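Local structure of protein-L-isoaspartate O-methyltransferase beta-aspartate methyltransferase (Plasmodium falciparum, 2PBF) at residues A[25-39]-A[61-75]. The protein probably repairs damaged proteins by methylating the abnormal carboxylate of L-isoaspartyl residues, using S-adenosyl-L-methionine as methyl donor. Sequence-based numbering, arbitrary orientation.
Sequences IDDDDVYNTMLQVDR and ISAPHMHALSLKRLI. With SAH (S-adenosyl-L-homocysteine), chain C.
R39 reaches S62 end-on: NH1 and NH2 both donate to the single carbonyl O of S62, each at 2.8 Å, close to the guanidinium plane. Both bonds are bent, because they share one acceptor. P64 CD sits over the centre of one guanidinium face, 3.4 Å from R39 CZ, while I61 CD1 covers the opposite face nearer the rim. CG anti to the backbone N (chi1 -167°) and a chain extended to NE carry R39 across. Its NH1 also donates to a water bonded to H67 ND1, and on the other side of the ring NE2 donates to SAH O at 2.7 Å. The same carboxylate oxygen takes the backbone N of S62, almost straight at 173°.

Farther along, helices 28-35 and 64-74 pack through apolar side chains. M34 lays SD against A68 CB (3.8 Å), its CG presses against L71 CD2, and the bend at chi3 turns CE toward P64 O and H67 CB. V30 CG2 lies over the backbone of K72 and meets I75 CD1; D27, the N-cap of helix 28-35, accepts from V30 N through OD2.

The start of helix 64-74 and the turn before it thus wall the SAH pocket of a Rossmann-like methyltransferase, with helix 28-35 packed alongside. R39 is second shell: gripping the S62 carbonyl, it probably helps position the S62 N-H and, through the water, the H67 ring. Its positive charge probably also favours the bound SAH carboxylate.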
loop_
_atom_site.group_PDB
_atom_site.type_symbol
_atom_site.label_atom_id
_atom_site.label_comp_id
_atom_site.label_asym_id
_atom_site.label_seq_id
_atom_site.Cartn_x
_atom_site.Cartn_y
_atom_site.Cartn_z
ATOM N N ILE A 25 11.484 -11.388 3.426
ATOM C CA ILE A 25 10.717 -11.344 4.658
ATOM C C ILE A 25 11.654 -11.737 5.796
ATOM O O ILE A 25 12.225 -12.838 5.765
ATOM C CB ILE A 25 9.489 -12.280 4.587
ATOM C CG1 ILE A 25 8.465 -11.721 3.594
ATOM C CG2 ILE A 25 8.867 -12.485 5.974
ATOM C CD1 ILE A 25 7.398 -12.698 3.205
ATOM N N ASP A 26 11.841 -10.807 6.747
ATOM C CA ASP A 26 12.594 -11.017 8.001
ATOM C C ASP A 26 11.780 -10.484 9.214
ATOM O O ASP A 26 12.304 -9.794 10.088
ATOM C CB ASP A 26 13.979 -10.343 7.935
ATOM C CG ASP A 26 13.899 -8.836 7.602
ATOM O OD1 ASP A 26 12.940 -8.155 8.032
ATOM O OD2 ASP A 26 14.806 -8.327 6.906
ATOM N N ASP A 27 10.492 -10.816 9.246
ATOM C CA ASP A 27 9.574 -10.296 10.232
ATOM C C ASP A 27 8.365 -11.227 10.250
ATOM O O ASP A 27 7.798 -11.565 9.201
ATOM C CB ASP A 27 9.186 -8.854 9.865
ATOM C CG ASP A 27 8.404 -8.138 10.964
ATOM O OD1 ASP A 27 8.900 -7.127 11.493
ATOM O OD2 ASP A 27 7.276 -8.557 11.267
ATOM N N ASP A 28 7.988 -11.654 11.450
ATOM C CA ASP A 28 6.877 -12.569 11.635
ATOM C C ASP A 28 5.546 -11.902 11.311
ATOM O O ASP A 28 4.647 -12.557 10.805
ATOM C CB ASP A 28 6.846 -13.083 13.077
ATOM C CG ASP A 28 7.943 -14.112 13.379
ATOM O OD1 ASP A 28 7.820 -14.773 14.438
ATOM O OD2 ASP A 28 8.906 -14.274 12.585
ATOM N N ASP A 29 5.436 -10.609 11.624
ATOM C CA ASP A 29 4.218 -9.829 11.410
ATOM C C ASP A 29 4.015 -9.531 9.926
ATOM O O ASP A 29 2.889 -9.461 9.455
ATOM C CB ASP A 29 4.282 -8.498 12.180
ATOM C CG ASP A 29 3.913 -8.634 13.666
ATOM O OD1 ASP A 29 3.013 -9.442 14.020
ATOM O OD2 ASP A 29 4.516 -7.900 14.482
ATOM N N VAL A 30 5.106 -9.331 9.201
ATOM C CA VAL A 30 5.047 -9.205 7.743
ATOM C C VAL A 30 4.560 -10.531 7.187
ATOM O O VAL A 30 3.629 -10.557 6.396
ATOM C CB VAL A 30 6.411 -8.810 7.135
ATOM C CG1 VAL A 30 6.399 -8.921 5.595
ATOM C CG2 VAL A 30 6.787 -7.407 7.561
ATOM N N TYR A 31 5.150 -11.627 7.669
ATOM C CA TYR A 31 4.793 -12.970 7.217
ATOM C C TYR A 31 3.342 -13.272 7.505
ATOM O O TYR A 31 2.604 -13.590 6.574
ATOM C CB TYR A 31 5.700 -14.061 7.832
ATOM C CG TYR A 31 5.294 -15.479 7.434
ATOM C CD1 TYR A 31 5.899 -16.121 6.358
ATOM C CD2 TYR A 31 4.268 -16.151 8.109
ATOM C CE1 TYR A 31 5.511 -17.414 5.981
ATOM C CE2 TYR A 31 3.875 -17.439 7.745
ATOM C CZ TYR A 31 4.498 -18.059 6.676
ATOM O OH TYR A 31 4.112 -19.333 6.313
ATOM N N ASN A 32 2.930 -13.168 8.777
ATOM C CA ASN A 32 1.553 -13.521 9.171
ATOM C C ASN A 32 0.500 -12.685 8.459
ATOM O O ASN A 32 -0.549 -13.191 8.090
ATOM C CB ASN A 32 1.341 -13.483 10.699
ATOM C CG ASN A 32 2.315 -14.391 11.462
ATOM O OD1 ASN A 32 2.611 -15.515 11.035
ATOM N ND2 ASN A 32 2.806 -13.905 12.597
ATOM N N THR A 33 0.790 -11.405 8.255
ATOM C CA THR A 33 -0.120 -10.526 7.504
ATOM C C THR A 33 -0.286 -11.000 6.064
ATOM O O THR A 33 -1.395 -11.237 5.610
ATOM C CB THR A 33 0.370 -9.052 7.527
ATOM O OG1 THR A 33 0.586 -8.639 8.889
ATOM C CG2 THR A 33 -0.651 -8.136 6.845
ATOM N N MET A 34 0.827 -11.125 5.344
ATOM C CA MET A 34 0.793 -11.605 3.969
ATOM C C MET A 34 0.197 -13.013 3.844
ATOM O O MET A 34 -0.527 -13.297 2.891
ATOM C CB MET A 34 2.178 -11.537 3.338
ATOM C CG MET A 34 2.686 -10.092 3.157
ATOM S SD MET A 34 4.227 -9.944 2.248
ATOM C CE MET A 34 3.820 -10.363 0.544
ATOM N N LEU A 35 0.488 -13.879 4.810
ATOM C CA LEU A 35 -0.111 -15.226 4.848
ATOM C C LEU A 35 -1.637 -15.158 4.844
ATOM O O LEU A 35 -2.309 -15.979 4.229
ATOM C CB LEU A 35 0.402 -16.002 6.075
ATOM C CG LEU A 35 -0.132 -17.442 6.250
ATOM C CD1 LEU A 35 0.300 -18.307 5.082
ATOM C CD2 LEU A 35 0.297 -18.047 7.592
ATOM N N GLN A 36 -2.180 -14.152 5.532
ATOM C CA GLN A 36 -3.619 -13.930 5.577
ATOM C C GLN A 36 -4.222 -13.392 4.275
ATOM O O GLN A 36 -5.454 -13.405 4.103
ATOM C CB GLN A 36 -3.975 -13.032 6.774
ATOM C CG GLN A 36 -3.745 -13.716 8.129
ATOM C CD GLN A 36 -4.075 -12.821 9.311
ATOM O OE1 GLN A 36 -5.223 -12.707 9.700
ATOM N NE2 GLN A 36 -3.058 -12.191 9.891
ATOM N N VAL A 37 -3.366 -12.933 3.354
ATOM C CA VAL A 37 -3.820 -12.351 2.093
ATOM C C VAL A 37 -3.212 -13.094 0.872
ATOM O O VAL A 37 -2.091 -12.803 0.439
ATOM C CB VAL A 37 -3.519 -10.796 2.022
ATOM C CG1 VAL A 37 -4.224 -10.185 0.842
ATOM C CG2 VAL A 37 -3.960 -10.085 3.309
ATOM N N ASP A 38 -3.962 -14.053 0.333
ATOM C CA ASP A 38 -3.528 -14.872 -0.779
ATOM C C ASP A 38 -3.463 -14.067 -2.083
ATOM O O ASP A 38 -4.491 -13.571 -2.576
ATOM C CB ASP A 38 -4.476 -16.082 -0.936
ATOM C CG ASP A 38 -4.003 -17.090 -1.997
ATOM O OD1 ASP A 38 -3.280 -16.720 -2.939
ATOM O OD2 ASP A 38 -4.386 -18.283 -1.887
ATOM N N ARG A 39 -2.257 -13.981 -2.651
ATOM C CA ARG A 39 -1.980 -13.196 -3.867
ATOM C C ARG A 39 -2.823 -13.609 -5.070
ATOM O O ARG A 39 -3.228 -12.754 -5.871
ATOM C CB ARG A 39 -0.482 -13.261 -4.205
ATOM C CG ARG A 39 0.012 -12.259 -5.247
ATOM C CD ARG A 39 1.530 -12.406 -5.497
ATOM N NE ARG A 39 1.962 -11.785 -6.753
ATOM C CZ ARG A 39 2.221 -10.477 -6.912
ATOM N NH1 ARG A 39 2.122 -9.652 -5.885
ATOM N NH2 ARG A 39 2.591 -10.000 -8.096
ATOM N N ILE A 61 0.249 -5.294 -10.669
ATOM C CA ILE A 61 0.314 -5.576 -9.245
ATOM C C ILE A 61 1.818 -5.719 -8.984
ATOM O O ILE A 61 2.526 -6.342 -9.769
ATOM C CB ILE A 61 -0.461 -6.863 -8.886
ATOM C CG1 ILE A 61 -0.372 -7.178 -7.376
ATOM C CG2 ILE A 61 0.051 -8.043 -9.699
ATOM C CD1 ILE A 61 -1.298 -8.331 -6.934
ATOM N N SER A 62 2.315 -5.122 -7.913
ATOM C CA SER A 62 3.752 -5.178 -7.625
ATOM C C SER A 62 4.275 -6.607 -7.356
ATOM O O SER A 62 3.507 -7.523 -7.027
ATOM C CB SER A 62 4.111 -4.232 -6.483
ATOM O OG SER A 62 3.640 -2.916 -6.758
ATOM N N ALA A 63 5.583 -6.787 -7.555
ATOM C CA ALA A 63 6.231 -8.021 -7.182
ATOM C C ALA A 63 6.011 -8.241 -5.692
ATOM O O ALA A 63 6.010 -7.284 -4.912
ATOM C CB ALA A 63 7.692 -7.984 -7.507
ATOM N N PRO A 64 5.756 -9.500 -5.304
ATOM C CA PRO A 64 5.658 -9.811 -3.894
ATOM C C PRO A 64 6.795 -9.220 -3.017
ATOM O O PRO A 64 6.510 -8.806 -1.908
ATOM C CB PRO A 64 5.661 -11.336 -3.870
ATOM C CG PRO A 64 5.075 -11.744 -5.184
ATOM C CD PRO A 64 5.492 -10.675 -6.159
ATOM N N HIS A 65 8.027 -9.131 -3.517
ATOM C CA HIS A 65 9.128 -8.607 -2.689
ATOM C C HIS A 65 8.922 -7.120 -2.410
ATOM O O HIS A 65 9.323 -6.629 -1.359
ATOM C CB HIS A 65 10.522 -8.903 -3.278
ATOM C CG HIS A 65 10.777 -8.253 -4.599
ATOM N ND1 HIS A 65 10.957 -8.977 -5.755
ATOM C CD2 HIS A 65 10.816 -6.951 -4.961
ATOM C CE1 HIS A 65 11.127 -8.147 -6.766
ATOM N NE2 HIS A 65 11.045 -6.912 -6.310
ATOM N N MET A 66 8.252 -6.426 -3.332
ATOM C CA MET A 66 7.976 -5.017 -3.150
ATOM C C MET A 66 6.879 -4.777 -2.149
ATOM O O MET A 66 7.004 -3.837 -1.357
ATOM C CB MET A 66 7.661 -4.294 -4.461
ATOM C CG MET A 66 8.890 -3.841 -5.247
ATOM S SD MET A 66 10.302 -3.167 -4.271
ATOM C CE MET A 66 9.522 -1.900 -3.265
ATOM N N HIS A 67 5.831 -5.623 -2.171
ATOM C CA HIS A 67 4.811 -5.589 -1.126
ATOM C C HIS A 67 5.466 -5.915 0.217
ATOM O O HIS A 67 5.200 -5.242 1.235
ATOM C CB HIS A 67 3.670 -6.595 -1.365
ATOM C CG HIS A 67 2.773 -6.284 -2.532
ATOM N ND1 HIS A 67 2.200 -7.278 -3.295
ATOM C CD2 HIS A 67 2.330 -5.106 -3.050
ATOM C CE1 HIS A 67 1.460 -6.732 -4.249
ATOM N NE2 HIS A 67 1.509 -5.413 -4.113
ATOM N N ALA A 68 6.290 -6.965 0.237
ATOM C CA ALA A 68 6.894 -7.415 1.498
ATOM C C ALA A 68 7.765 -6.321 2.106
ATOM O O ALA A 68 7.676 -6.060 3.301
ATOM C CB ALA A 68 7.702 -8.678 1.292
ATOM N N LEU A 69 8.584 -5.687 1.270
ATOM C CA LEU A 69 9.513 -4.666 1.710
ATOM C C LEU A 69 8.779 -3.424 2.232
ATOM O O LEU A 69 9.126 -2.890 3.284
ATOM C CB LEU A 69 10.487 -4.306 0.582
ATOM C CG LEU A 69 11.123 -2.905 0.617
ATOM C CD1 LEU A 69 12.292 -2.786 1.620
ATOM C CD2 LEU A 69 11.586 -2.553 -0.755
ATOM N N SER A 70 7.750 -2.984 1.516
ATOM C CA SER A 70 6.982 -1.828 1.944
ATOM C C SER A 70 6.237 -2.111 3.247
ATOM O O SER A 70 6.152 -1.253 4.135
ATOM C CB SER A 70 6.016 -1.398 0.837
ATOM O OG SER A 70 6.726 -0.767 -0.206
ATOM N N LEU A 71 5.698 -3.322 3.352
ATOM C CA LEU A 71 4.952 -3.722 4.512
ATOM C C LEU A 71 5.879 -3.788 5.724
ATOM O O LEU A 71 5.479 -3.426 6.827
ATOM C CB LEU A 71 4.286 -5.072 4.265
ATOM C CG LEU A 71 2.989 -5.499 4.953
ATOM C CD1 LEU A 71 1.851 -4.475 4.777
ATOM C CD2 LEU A 71 2.547 -6.870 4.417
ATOM N N LYS A 72 7.105 -4.255 5.502
ATOM C CA LYS A 72 8.144 -4.284 6.539
ATOM C C LYS A 72 8.414 -2.888 7.085
ATOM O O LYS A 72 8.430 -2.699 8.286
ATOM C CB LYS A 72 9.428 -4.893 5.983
ATOM C CG LYS A 72 10.687 -4.746 6.857
ATOM C CD LYS A 72 11.950 -4.861 5.992
ATOM C CE LYS A 72 13.251 -4.961 6.845
ATOM N NZ LYS A 72 13.566 -3.686 7.608
ATOM N N ARG A 73 8.570 -1.909 6.196
ATOM C CA ARG A 73 8.918 -0.551 6.606
ATOM C C ARG A 73 7.801 0.079 7.417
ATOM O O ARG A 73 8.036 0.965 8.253
ATOM C CB ARG A 73 9.233 0.344 5.407
ATOM C CG ARG A 73 10.301 -0.151 4.444
ATOM C CD ARG A 73 11.595 -0.543 5.133
ATOM N NE ARG A 73 12.203 0.569 5.844
ATOM C CZ ARG A 73 13.504 0.671 6.119
ATOM N NH1 ARG A 73 14.360 -0.255 5.712
ATOM N NH2 ARG A 73 13.947 1.720 6.794
ATOM N N LEU A 74 6.575 -0.356 7.141
ATOM C CA LEU A 74 5.398 0.224 7.776
ATOM C C LEU A 74 4.885 -0.621 8.942
ATOM O O LEU A 74 3.916 -0.257 9.585
ATOM C CB LEU A 74 4.287 0.427 6.727
ATOM C CG LEU A 74 4.498 1.536 5.698
ATOM C CD1 LEU A 74 3.479 1.463 4.601
ATOM C CD2 LEU A 74 4.517 2.912 6.339
ATOM N N ILE A 75 5.542 -1.748 9.216
ATOM C CA ILE A 75 4.976 -2.756 10.101
ATOM C C ILE A 75 4.576 -2.235 11.485
ATOM O O ILE A 75 3.545 -2.642 12.032
ATOM C CB ILE A 75 5.850 -4.059 10.168
ATOM C CG1 ILE A 75 4.972 -5.290 10.423
ATOM C CG2 ILE A 75 6.983 -3.958 11.199
ATOM C CD1 ILE A 75 3.900 -5.490 9.365
HETATM N N SAH C . -0.077 -1.342 -4.554
HETATM C CA SAH C . -0.501 -1.621 -5.950
HETATM C CB SAH C . 0.415 -0.890 -6.899
HETATM C CG SAH C . -0.272 -0.779 -8.253
HETATM S SD SAH C . 0.749 0.097 -9.441
HETATM C C SAH C . -0.552 -3.116 -6.284
HETATM O O SAH C . 0.386 -3.836 -5.937
HETATM O OXT SAH C . -1.530 -3.614 -6.897
HETATM C "C5'" SAH C . 0.410 1.768 -8.834
HETATM C "C4'" SAH C . -1.042 2.238 -8.934
HETATM O "O4'" SAH C . -1.034 3.623 -8.724
HETATM C "C3'" SAH C . -1.753 2.017 -10.262
HETATM O "O3'" SAH C . -2.906 1.222 -10.041
HETATM C "C2'" SAH C . -2.101 3.415 -10.750
HETATM O "O2'" SAH C . -3.350 3.461 -11.404
HETATM C "C1'" SAH C . -2.113 4.191 -9.450
HETATM N N9 SAH C . -1.843 5.642 -9.559
HETATM C C8 SAH C . -0.949 6.237 -10.403
HETATM N N7 SAH C . -0.963 7.567 -10.156
HETATM C C5 SAH C . -1.867 7.840 -9.189
HETATM C C6 SAH C . -2.295 9.030 -8.590
HETATM N N6 SAH C . -1.811 10.217 -8.931
HETATM N N1 SAH C . -3.231 8.979 -7.589
HETATM C C2 SAH C . -3.766 7.763 -7.207
HETATM N N3 SAH C . -3.340 6.613 -7.823
HETATM C C4 SAH C . -2.409 6.637 -8.799
HETATM O O HOH W 1 1.851 -9.957 -3.122
#